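Local atomic coordinates of porin B (Pseudomonas putida, PDB entry 4GEY), a protein that forms a beta-barrel outer-membrane channel, binds beta-D-glucopyranose and probably serves in carbohydrate-selective sugar uptake. Residues A[61-67]-A[102-107]; A[113-117]-A[386-391]; A[314-318]-A[328-332]. The protein carries 2 engineered substitutions. The contacts are given in a common frame with arbitrary orientation. Residues are numbered along the deposited sequence.

In the fold
All three contacts reach the same curled antiparallel sheet of the OprB-family barrel; only contact 3 is strand against strand. Contact 1, complete before contact 2 opens along the chain, sets the turn leading into strand 66-79 against helix 103-108. The loop after that helix supplies residues 113-117, which meet strand 388-399 in contact 2; the two centres lie about 16 Å apart. They touch directly, Ser-104 OG lying 2.5 Å from Gln-115 OE1 in a probable hydrogen bond. Contact 3 is nested within the loop closed by contact 2, centres about 14 Å apart, its centre about 27 Å from that of contact 1. This is consistent with a barrel wall and inward-folded loops that together shape the channel.

Contact 1 of 3, residues A[61-67]-A[102-107]; sequences NDDKTAR and NLSNDR. With DMU (decyl-beta-D-maltopyranoside), chain N.
Two salt bridges and a backbone hydrogen bond join the turn 61-67 to the helical segment 102-107. Arg-107 NH1 reaches Asp-63 OD1 at a very short 2.4 Å and also donates to Asp-63 O at 2.9 Å; Arg-67 NE meets Asp-106 OD2 at 3.1 Å. Asn-61 N donates to Arg-107 O (2.9 Å). Asn-61 CA lies 4.9 Å from Arg-107 CA, and Arg-67 CA 5.5 Å from Leu-103 CA. Both arginines begin m, m, and each has its own carboxylate, which offsets the close approach of Arg-67 NH2 and Arg-107 NH2 (3.8 Å). Arg-67 NH1 also donates to Thr-65 OG1 and to Ala-66 O, 2.6 Å each. Thr-65 CG2 covers one face of the Arg-107 guanidinium and Asn-61 ND2 the opposite face. Asn-61, chi1 t, closes an Asx turn through Asp-63 N to Asn-61 OD1 (3.0 Å); Ala-66 and Arg-67 are in extended conformation. Asn-102, also t, is the N-cap: Ser-104 N donates to Asn-102 OD1 at 2.8 Å, and within the helix Arg-107 N donates to Leu-103 O (2.8 Å). Arg-67 CG packs on Leu-103 CD2 at 4.0 Å. DMU O61 forms a weak hydrogen bond with Thr-65 OG1 (3.3 Å). Asn-102 touches Trp-123 of the glucose pocket; the whole is an inter-strand turn of a porin barrel, braced by an N-capped helix from a neighbouring loop.

Contact 2 of 3, residues A[113-117]-A[386-391]; sequences AGQFS and QRTEYN. With DMU (decyl-beta-D-maltopyranoside), chain L.
Glu-389, chi1 and chi2 both t, presents its carboxylate to the backbone of the irregular segment 113-117. Glu-389 OE2 accepts from Phe-116 N at 2.7 Å and also from Gly-417 N; Glu-389 OE1 accepts from Ser-117 N (3.0 Å), from Asn-391 ND2 (2.9 Å) and weakly from Gln-115 NE2 (3.3 Å). The end-to-end directions of the segments differ by 25°, so they run roughly alongside in the same sense, Phe-116 CA 7.5 Å from Glu-389 CA. A loop folded into a beta-barrel is thereby tied to the wall: Glu-389 and Asn-391 of strand 388-399 point toward it, whereas one ring face of Tyr-390 meets DMU C28 (3.6 Å from Tyr-390 CD2). Several other polar ends find partners outside the segments: Ser-104 for Gln-115 OE1, Asn-167 for Ser-117 OG and Asn-391 OD1, and Gly-417 O for Gln-386 NE2. A water donates to Gly-114 O at 2.6 Å and accepts from Gln-386 NE2 at 3.3 Å. Phe-116 CZ packs 3.6 Å from Gln-386 NE2.

Contact 3 of 3, residues A[314-318]-A[328-332]; sequences ANFTV and NYQQV
Side chains of the two strands pair across both faces of the sheet. On the face carrying Asn-315, Thr-317, Tyr-329 and Gln-331, Asn-315 (chi1 m) and Gln-331 (chi1 t, chi2 near -124°) turn their amides together, Asn-315 ND2 donating to Gln-331 OE1 at 2.8 Å. Tyr-329, with chi1 near 144°, swings its ring so that Tyr-329 CE1 lies 3.9 Å from Asn-315 CB, while Thr-317 CG2 contacts Tyr-329 CB at 3.4 Å. Tyr-329 OH and Gln-331 NE2 both bond to Ala-169 O, and Tyr-329 and Thr-317 also touch Trp-178. On the other face Phe-316 (m) meets Gln-330 (m, p) through Phe-316 CD2 and Gln-330 CG, 3.6 Å apart at the ring edge. Asn-328, chi1 p, lets Asn-328 OD1 accept from Gln-330 NE2 at 2.8 Å; Gln-330 OE1 bonds to Arg-354. Ala-314 CB rests 4.1 Å from Val-332 CG2, near a bound C8E detergent. The extended strands are antiparallel (178°, axes 4.6 Å apart). Hydrogen-bonded pairs are Asn-315/Gln-331 (Asn-315 N to Gln-331 O 2.9 Å, Gln-331 N to Asn-315 O 2.7 Å) and Thr-317/Tyr-329 (Thr-317 N to Tyr-329 O 2.9 Å, Tyr-329 N to Thr-317 O 3.0 Å); Phe-316/Gln-330 between them is non-hydrogen-bonded. Loops packed on one face and detergent near the other are consistent with a transmembrane beta-hairpin of a porin barrel.

Contact 1 of 3, residues A[61-67]-A[102-107]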
loop_
_atom_site.group_PDB
_atom_site.type_symbol
_atom_site.label_atom_id
_atom_site.label_comp_id
_atom_site.label_asym_id
_atom_site.label_seq_id
_atom_site.Cartn_x
_atom_site.Cartn_y
_atom_site.Cartn_z
ATOM N N ASN A 61 -8.673 -13.204 19.431
ATOM C CA ASN A 61 -9.052 -12.728 20.760
ATOM C C ASN A 61 -10.359 -11.959 20.643
ATOM O O ASN A 61 -10.422 -10.920 19.981
ATOM C CB ASN A 61 -7.947 -11.832 21.301
ATOM C CG ASN A 61 -8.235 -11.301 22.663
ATOM O OD1 ASN A 61 -9.386 -11.271 23.119
ATOM N ND2 ASN A 61 -7.184 -10.851 23.341
ATOM N N ASP A 62 -11.405 -12.469 21.285
ATOM C CA ASP A 62 -12.739 -11.910 21.102
ATOM C C ASP A 62 -13.153 -10.870 22.151
ATOM O O ASP A 62 -14.289 -10.403 22.140
ATOM C CB ASP A 62 -13.788 -13.022 20.979
ATOM C CG ASP A 62 -13.838 -13.911 22.190
ATOM O OD1 ASP A 62 -13.222 -13.562 23.220
ATOM O OD2 ASP A 62 -14.501 -14.966 22.117
ATOM N N ASP A 63 -12.239 -10.514 23.051
ATOM C CA ASP A 63 -12.460 -9.391 23.964
ATOM C C ASP A 63 -12.615 -8.129 23.121
ATOM O O ASP A 63 -11.702 -7.759 22.377
ATOM C CB ASP A 63 -11.269 -9.248 24.902
ATOM C CG ASP A 63 -11.433 -8.118 25.889
ATOM O OD1 ASP A 63 -11.044 -6.975 25.559
ATOM O OD2 ASP A 63 -11.944 -8.372 27.000
ATOM N N LYS A 64 -13.768 -7.478 23.216
ATOM C CA LYS A 64 -14.073 -6.346 22.342
ATOM C C LYS A 64 -13.372 -5.086 22.825
ATOM O O LYS A 64 -13.475 -4.710 23.997
ATOM C CB LYS A 64 -15.583 -6.116 22.257
ATOM C CG LYS A 64 -16.354 -7.330 21.769
ATOM C CD LYS A 64 -17.835 -7.046 21.510
ATOM C CE LYS A 64 -18.586 -8.361 21.299
ATOM N NZ LYS A 64 -17.747 -9.329 20.515
ATOM N N THR A 65 -12.644 -4.446 21.917
ATOM C CA THR A 65 -11.941 -3.209 22.216
ATOM C C THR A 65 -11.908 -2.355 20.952
ATOM O O THR A 65 -12.607 -2.643 19.982
ATOM C CB THR A 65 -10.503 -3.482 22.714
ATOM O OG1 THR A 65 -9.865 -2.255 23.085
ATOM C CG2 THR A 65 -9.695 -4.130 21.636
ATOM N N ALA A 66 -11.108 -1.299 20.955
ATOM C CA ALA A 66 -10.995 -0.480 19.760
ATOM C C ALA A 66 -9.606 0.132 19.628
ATOM O O ALA A 66 -8.949 0.459 20.620
ATOM C CB ALA A 66 -12.074 0.597 19.732
ATOM N N ARG A 67 -9.144 0.270 18.394
ATOM C CA ARG A 67 -7.823 0.821 18.197
ATOM C C ARG A 67 -7.876 1.971 17.234
ATOM O O ARG A 67 -8.772 2.051 16.398
ATOM C CB ARG A 67 -6.840 -0.262 17.762
ATOM C CG ARG A 67 -6.624 -1.322 18.833
ATOM C CD ARG A 67 -5.846 -0.748 19.992
ATOM N NE ARG A 67 -5.635 -1.715 21.065
ATOM C CZ ARG A 67 -6.507 -1.946 22.038
ATOM N NH1 ARG A 67 -7.655 -1.284 22.064
ATOM N NH2 ARG A 67 -6.239 -2.840 22.977
ATOM N N ASN A 102 -2.827 -0.907 16.262
ATOM C CA ASN A 102 -3.510 -1.673 15.223
ATOM C C ASN A 102 -4.295 -2.847 15.786
ATOM O O ASN A 102 -3.715 -3.734 16.415
ATOM C CB ASN A 102 -2.492 -2.223 14.221
ATOM C CG ASN A 102 -3.150 -2.829 12.989
ATOM O OD1 ASN A 102 -4.345 -3.140 12.993
ATOM N ND2 ASN A 102 -2.375 -2.972 11.912
ATOM N N LEU A 103 -5.599 -2.872 15.508
ATOM C CA LEU A 103 -6.476 -3.991 15.887
ATOM C C LEU A 103 -5.974 -5.359 15.421
ATOM O O LEU A 103 -6.066 -6.343 16.167
ATOM C CB LEU A 103 -7.879 -3.784 15.320
ATOM C CG LEU A 103 -9.060 -3.895 16.280
ATOM C CD1 LEU A 103 -10.217 -4.637 15.616
ATOM C CD2 LEU A 103 -8.670 -4.522 17.604
ATOM N N SER A 104 -5.470 -5.409 14.187
ATOM C CA SER A 104 -4.943 -6.636 13.604
ATOM C C SER A 104 -3.922 -7.329 14.515
ATOM O O SER A 104 -3.923 -8.556 14.660
ATOM C CB SER A 104 -4.319 -6.367 12.227
ATOM O OG SER A 104 -5.303 -6.268 11.217
ATOM N N ASN A 105 -3.053 -6.546 15.139
ATOM C CA ASN A 105 -2.117 -7.124 16.084
ATOM C C ASN A 105 -2.765 -7.438 17.422
ATOM O O ASN A 105 -2.586 -8.524 17.974
ATOM C CB ASN A 105 -0.945 -6.182 16.283
ATOM C CG ASN A 105 -0.156 -5.990 15.021
ATOM O OD1 ASN A 105 0.026 -6.930 14.242
ATOM N ND2 ASN A 105 0.301 -4.769 14.791
ATOM N N ASP A 106 -3.544 -6.486 17.926
ATOM C CA ASP A 106 -3.978 -6.519 19.310
ATOM C C ASP A 106 -5.151 -7.446 19.584
ATOM O O ASP A 106 -5.321 -7.880 20.713
ATOM C CB ASP A 106 -4.249 -5.098 19.816
ATOM C CG ASP A 106 -2.985 -4.262 19.902
ATOM O OD1 ASP A 106 -1.898 -4.866 20.008
ATOM O OD2 ASP A 106 -3.070 -3.010 19.861
ATOM N N ARG A 107 -5.952 -7.764 18.563
ATOM C CA ARG A 107 -7.084 -8.703 18.743
ATOM C C ARG A 107 -7.223 -9.819 17.674
ATOM O O ARG A 107 -7.479 -10.968 18.013
ATOM C CB ARG A 107 -8.418 -7.952 18.846
ATOM C CG ARG A 107 -8.581 -7.077 20.068
ATOM C CD ARG A 107 -8.729 -7.866 21.380
ATOM N NE ARG A 107 -7.800 -7.338 22.370
ATOM C CZ ARG A 107 -8.162 -6.756 23.499
ATOM N NH1 ARG A 107 -9.443 -6.661 23.808
ATOM N NH2 ARG A 107 -7.241 -6.291 24.331
HETATM C C1 DMU N . -8.101 4.645 23.110
HETATM C C2 DMU N . -7.376 3.863 24.081
HETATM C C3 DMU N . -8.113 2.777 24.769
HETATM C C4 DMU N . -9.094 1.980 23.871
HETATM O O5 DMU N . -9.706 2.888 22.788
HETATM C C6 DMU N . -8.857 3.864 22.158
HETATM O O7 DMU N . -7.185 1.836 25.364
HETATM O O16 DMU N . -9.704 4.712 21.382
HETATM C C18 DMU N . -9.876 4.496 19.992
HETATM C C19 DMU N . -10.998 5.324 19.324
HETATM C C22 DMU N . -10.852 6.878 19.344
HETATM C C25 DMU N . -11.821 7.663 18.466
HETATM C C28 DMU N . -11.332 8.285 17.172
HETATM C C31 DMU N . -12.366 8.810 16.194
HETATM O O49 DMU N . -7.164 5.512 22.347
HETATM O O55 DMU N . -6.746 4.761 25.063
HETATM C C57 DMU N . -10.121 1.461 24.584
HETATM O O61 DMU N . -11.088 0.743 23.894
HETATM C C5 DMU N . -6.221 0.601 27.101
HETATM C C7 DMU N . -6.502 -0.701 26.581
HETATM C C8 DMU N . -7.763 -1.312 27.076
HETATM C C9 DMU N . -8.972 -0.339 27.357
HETATM O O1 DMU N . -8.577 1.154 27.182
HETATM C C10 DMU N . -7.245 1.579 26.747
HETATM O O2 DMU N . -8.179 -2.333 26.205
HETATM O O3 DMU N . -4.895 1.074 26.658
HETATM O O4 DMU N . -5.369 -1.545 26.928
HETATM C C11 DMU N . -9.478 -0.530 28.567
HETATM O O6 DMU N . -10.026 -1.769 28.840
#

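Contact 2 of 3, residues A[113-117]-A[386-391]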
loop_
_atom_site.group_PDB
_atom_site.type_symbol
_atom_site.label_atom_id
_atom_site.label_comp_id
_atom_site.label_asym_id
_atom_site.label_seq_id
_atom_site.Cartn_x
_atom_site.Cartn_y
_atom_site.Cartn_z
ATOM N N ALA A 113 1.464 -15.910 14.333
ATOM C CA ALA A 113 1.171 -15.935 12.906
ATOM C C ALA A 113 0.173 -14.822 12.587
ATOM O O ALA A 113 -1.034 -15.053 12.447
ATOM C CB ALA A 113 0.626 -17.306 12.481
ATOM N N GLY A 114 0.694 -13.609 12.479
ATOM C CA GLY A 114 -0.131 -12.428 12.373
ATOM C C GLY A 114 -0.775 -12.308 11.016
ATOM O O GLY A 114 -0.318 -12.916 10.046
ATOM N N GLN A 115 -1.839 -11.515 10.959
ATOM C CA GLN A 115 -2.567 -11.254 9.729
ATOM C C GLN A 115 -1.655 -10.681 8.651
ATOM O O GLN A 115 -0.764 -9.892 8.945
ATOM C CB GLN A 115 -3.709 -10.267 9.992
ATOM C CG GLN A 115 -4.641 -10.145 8.822
ATOM C CD GLN A 115 -5.648 -9.066 8.993
ATOM O OE1 GLN A 115 -5.777 -8.494 10.078
ATOM N NE2 GLN A 115 -6.380 -8.762 7.919
ATOM N N PHE A 116 -1.868 -11.078 7.404
ATOM C CA PHE A 116 -1.051 -10.549 6.329
ATOM C C PHE A 116 -1.502 -9.137 6.012
ATOM O O PHE A 116 -0.715 -8.198 6.085
ATOM C CB PHE A 116 -1.075 -11.461 5.093
ATOM C CG PHE A 116 -0.285 -12.710 5.270
ATOM C CD1 PHE A 116 1.086 -12.700 5.108
ATOM C CD2 PHE A 116 -0.907 -13.893 5.641
ATOM C CE1 PHE A 116 1.839 -13.854 5.297
ATOM C CE2 PHE A 116 -0.170 -15.053 5.825
ATOM C CZ PHE A 116 1.210 -15.034 5.653
ATOM N N SER A 117 -2.778 -8.993 5.683
ATOM C CA SER A 117 -3.388 -7.683 5.539
ATOM C C SER A 117 -3.586 -7.058 6.925
ATOM O O SER A 117 -3.126 -7.593 7.935
ATOM C CB SER A 117 -4.727 -7.787 4.796
ATOM O OG SER A 117 -5.254 -6.501 4.495
ATOM N N GLN A 386 -0.022 -21.935 8.033
ATOM C CA GLN A 386 -0.530 -20.793 7.293
ATOM C C GLN A 386 -0.921 -21.169 5.878
ATOM O O GLN A 386 -0.102 -21.659 5.110
ATOM C CB GLN A 386 0.490 -19.669 7.286
ATOM C CG GLN A 386 0.708 -19.084 8.642
ATOM C CD GLN A 386 1.648 -17.913 8.609
ATOM O OE1 GLN A 386 2.855 -18.078 8.419
ATOM N NE2 GLN A 386 1.104 -16.715 8.796
ATOM N N ARG A 387 -2.185 -20.924 5.542
ATOM C CA ARG A 387 -2.757 -21.389 4.284
ATOM C C ARG A 387 -3.273 -20.247 3.395
ATOM O O ARG A 387 -2.591 -19.841 2.466
ATOM C CB ARG A 387 -3.824 -22.467 4.546
ATOM C CG ARG A 387 -3.516 -23.319 5.788
ATOM C CD ARG A 387 -4.588 -24.368 6.091
ATOM N NE ARG A 387 -4.249 -25.679 5.541
ATOM C CZ ARG A 387 -3.991 -26.757 6.274
ATOM N NH1 ARG A 387 -4.041 -26.700 7.599
ATOM N NH2 ARG A 387 -3.687 -27.899 5.673
ATOM N N THR A 388 -4.464 -19.728 3.657
ATOM C CA THR A 388 -5.021 -18.679 2.799
ATOM C C THR A 388 -5.898 -17.735 3.605
ATOM O O THR A 388 -6.803 -18.175 4.307
ATOM C CB THR A 388 -5.867 -19.261 1.652
ATOM O OG1 THR A 388 -5.152 -20.324 1.004
ATOM C CG2 THR A 388 -6.201 -18.184 0.639
ATOM N N GLU A 389 -5.615 -16.443 3.496
ATOM C CA GLU A 389 -6.336 -15.406 4.216
ATOM C C GLU A 389 -7.206 -14.668 3.218
ATOM O O GLU A 389 -6.766 -14.365 2.100
ATOM C CB GLU A 389 -5.347 -14.434 4.858
ATOM C CG GLU A 389 -5.966 -13.189 5.478
ATOM C CD GLU A 389 -4.918 -12.211 6.045
ATOM O OE1 GLU A 389 -5.068 -10.989 5.839
ATOM O OE2 GLU A 389 -3.948 -12.654 6.698
ATOM N N TYR A 390 -8.446 -14.393 3.608
ATOM C CA TYR A 390 -9.332 -13.592 2.774
ATOM C C TYR A 390 -9.691 -12.301 3.498
ATOM O O TYR A 390 -9.817 -12.285 4.726
ATOM C CB TYR A 390 -10.600 -14.369 2.399
ATOM C CG TYR A 390 -10.341 -15.540 1.477
ATOM C CD1 TYR A 390 -9.812 -16.729 1.965
ATOM C CD2 TYR A 390 -10.633 -15.461 0.120
ATOM C CE1 TYR A 390 -9.575 -17.807 1.130
ATOM C CE2 TYR A 390 -10.403 -16.535 -0.724
ATOM C CZ TYR A 390 -9.870 -17.704 -0.211
ATOM O OH TYR A 390 -9.625 -18.771 -1.026
ATOM N N ASN A 391 -9.841 -11.219 2.738
ATOM C CA ASN A 391 -10.280 -9.952 3.308
ATOM C C ASN A 391 -11.415 -9.412 2.482
ATOM O O ASN A 391 -11.430 -9.582 1.255
ATOM C CB ASN A 391 -9.158 -8.913 3.311
ATOM C CG ASN A 391 -8.089 -9.190 4.354
ATOM O OD1 ASN A 391 -7.983 -8.479 5.364
ATOM N ND2 ASN A 391 -7.269 -10.204 4.103
HETATM C C1 DMU L . -9.920 -22.417 2.974
HETATM C C2 DMU L . -8.815 -23.270 3.353
HETATM C C3 DMU L . -9.037 -24.676 3.783
HETATM C C4 DMU L . -10.391 -25.277 3.339
HETATM O O5 DMU L . -11.475 -24.199 3.555
HETATM C C6 DMU L . -11.230 -23.027 2.753
HETATM O O7 DMU L . -7.993 -25.531 3.260
HETATM O O16 DMU L . -12.318 -22.107 2.931
HETATM C C18 DMU L . -12.964 -21.582 1.771
HETATM C C19 DMU L . -13.854 -20.323 1.946
HETATM C C22 DMU L . -13.384 -18.936 1.372
HETATM C C25 DMU L . -14.324 -17.752 1.612
HETATM C C28 DMU L . -13.852 -16.329 1.389
HETATM C C31 DMU L . -14.597 -15.236 2.129
HETATM C C34 DMU L . -14.396 -13.788 1.735
HETATM C C37 DMU L . -14.410 -12.745 2.808
HETATM O O49 DMU L . -9.486 -21.708 1.738
HETATM O O55 DMU L . -7.979 -22.520 4.307
HETATM C C57 DMU L . -10.730 -26.423 3.979
HETATM O O61 DMU L . -12.075 -26.623 4.248
HETATM C C5 DMU L . -6.924 -27.654 3.639
HETATM C C7 DMU L . -7.581 -28.777 4.227
HETATM C C8 DMU L . -7.553 -28.775 5.695
HETATM C C9 DMU L . -8.226 -27.513 6.302
HETATM O O1 DMU L . -7.932 -26.278 5.437
HETATM C C10 DMU L . -7.250 -26.317 4.160
HETATM O O2 DMU L . -8.228 -29.896 6.187
HETATM O O3 DMU L . -7.136 -27.694 2.186
HETATM O O4 DMU L . -6.915 -29.981 3.735
HETATM C C11 DMU L . -7.801 -27.280 7.530
HETATM O O6 DMU L . -8.325 -26.188 8.198
HETATM O O HOH W 1 2.030 -13.585 9.217
#

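Contact 3 of 3, residues A[314-318]-A[328-332]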
loop_
_atom_site.group_PDB
_atom_site.type_symbol
_atom_site.label_atom_id
_atom_site.label_comp_id
_atom_site.label_asym_id
_atom_site.label_seq_id
_atom_site.Cartn_x
_atom_site.Cartn_y
_atom_site.Cartn_z
ATOM N N ALA A 314 -9.370 -4.555 -10.072
ATOM C CA ALA A 314 -8.741 -5.838 -9.768
ATOM C C ALA A 314 -7.234 -5.718 -9.648
ATOM O O ALA A 314 -6.603 -4.897 -10.306
ATOM C CB ALA A 314 -9.102 -6.875 -10.807
ATOM N N ASN A 315 -6.668 -6.543 -8.778
ATOM C CA ASN A 315 -5.230 -6.634 -8.586
ATOM C C ASN A 315 -4.853 -8.109 -8.500
ATOM O O ASN A 315 -5.557 -8.911 -7.884
ATOM C CB ASN A 315 -4.810 -5.934 -7.293
ATOM C CG ASN A 315 -4.684 -4.428 -7.445
ATOM O OD1 ASN A 315 -3.604 -3.906 -7.734
ATOM N ND2 ASN A 315 -5.781 -3.716 -7.214
ATOM N N PHE A 316 -3.748 -8.461 -9.133
ATOM C CA PHE A 316 -3.206 -9.807 -9.070
ATOM C C PHE A 316 -1.715 -9.666 -8.833
ATOM O O PHE A 316 -1.073 -8.710 -9.277
ATOM C CB PHE A 316 -3.458 -10.586 -10.369
ATOM C CG PHE A 316 -4.903 -10.662 -10.761
ATOM C CD1 PHE A 316 -5.479 -9.675 -11.555
ATOM C CD2 PHE A 316 -5.696 -11.714 -10.332
ATOM C CE1 PHE A 316 -6.821 -9.739 -11.912
ATOM C CE2 PHE A 316 -7.043 -11.790 -10.689
ATOM C CZ PHE A 316 -7.604 -10.803 -11.474
ATOM N N THR A 317 -1.149 -10.630 -8.142
ATOM C CA THR A 317 0.220 -10.496 -7.733
ATOM C C THR A 317 0.780 -11.910 -7.685
ATOM O O THR A 317 0.052 -12.869 -7.399
ATOM C CB THR A 317 0.246 -9.758 -6.385
ATOM O OG1 THR A 317 1.089 -8.602 -6.451
ATOM C CG2 THR A 317 0.668 -10.656 -5.295
ATOM N N VAL A 318 2.051 -12.047 -8.032
ATOM C CA VAL A 318 2.697 -13.360 -8.132
ATOM C C VAL A 318 4.168 -13.226 -7.737
ATOM O O VAL A 318 4.864 -12.317 -8.213
ATOM C CB VAL A 318 2.560 -13.959 -9.563
ATOM C CG1 VAL A 318 3.744 -14.835 -9.908
ATOM C CG2 VAL A 318 1.271 -14.758 -9.696
ATOM N N ASN A 328 1.021 -15.905 -3.995
ATOM C CA ASN A 328 0.275 -15.191 -5.012
ATOM C C ASN A 328 -0.891 -14.497 -4.314
ATOM O O ASN A 328 -1.252 -14.878 -3.206
ATOM C CB ASN A 328 -0.223 -16.161 -6.096
ATOM C CG ASN A 328 -1.278 -17.157 -5.578
ATOM O OD1 ASN A 328 -2.379 -16.766 -5.184
ATOM N ND2 ASN A 328 -0.950 -18.449 -5.609
ATOM N N TYR A 329 -1.473 -13.481 -4.942
ATOM C CA TYR A 329 -2.589 -12.753 -4.341
ATOM C C TYR A 329 -3.550 -12.228 -5.396
ATOM O O TYR A 329 -3.138 -11.853 -6.488
ATOM C CB TYR A 329 -2.053 -11.614 -3.476
ATOM C CG TYR A 329 -2.852 -10.333 -3.471
ATOM C CD1 TYR A 329 -2.623 -9.341 -4.413
ATOM C CD2 TYR A 329 -3.790 -10.085 -2.476
ATOM C CE1 TYR A 329 -3.339 -8.146 -4.385
ATOM C CE2 TYR A 329 -4.503 -8.891 -2.433
ATOM C CZ TYR A 329 -4.276 -7.926 -3.389
ATOM O OH TYR A 329 -4.993 -6.746 -3.364
ATOM N N GLN A 330 -4.835 -12.224 -5.079
ATOM C CA GLN A 330 -5.828 -11.707 -6.005
ATOM C C GLN A 330 -6.742 -10.758 -5.261
ATOM O O GLN A 330 -6.937 -10.878 -4.047
ATOM C CB GLN A 330 -6.659 -12.824 -6.634
ATOM C CG GLN A 330 -5.851 -13.836 -7.423
ATOM C CD GLN A 330 -5.133 -14.822 -6.525
ATOM O OE1 GLN A 330 -5.691 -15.286 -5.536
ATOM N NE2 GLN A 330 -3.883 -15.122 -6.846
ATOM N N GLN A 331 -7.313 -9.815 -5.998
ATOM C CA GLN A 331 -8.258 -8.912 -5.400
ATOM C C GLN A 331 -9.201 -8.392 -6.458
ATOM O O GLN A 331 -8.789 -8.020 -7.554
ATOM C CB GLN A 331 -7.508 -7.787 -4.707
ATOM C CG GLN A 331 -8.342 -6.624 -4.252
ATOM C CD GLN A 331 -7.830 -5.344 -4.848
ATOM O OE1 GLN A 331 -7.924 -5.148 -6.054
ATOM N NE2 GLN A 331 -7.248 -4.479 -4.019
ATOM N N VAL A 332 -10.481 -8.387 -6.122
ATOM C CA VAL A 332 -11.517 -7.905 -7.016
ATOM C C VAL A 332 -12.439 -6.999 -6.204
ATOM O O VAL A 332 -12.661 -7.242 -5.013
ATOM C CB VAL A 332 -12.274 -9.103 -7.626
ATOM C CG1 VAL A 332 -13.708 -8.781 -7.866
ATOM C CG2 VAL A 332 -11.619 -9.506 -8.926
#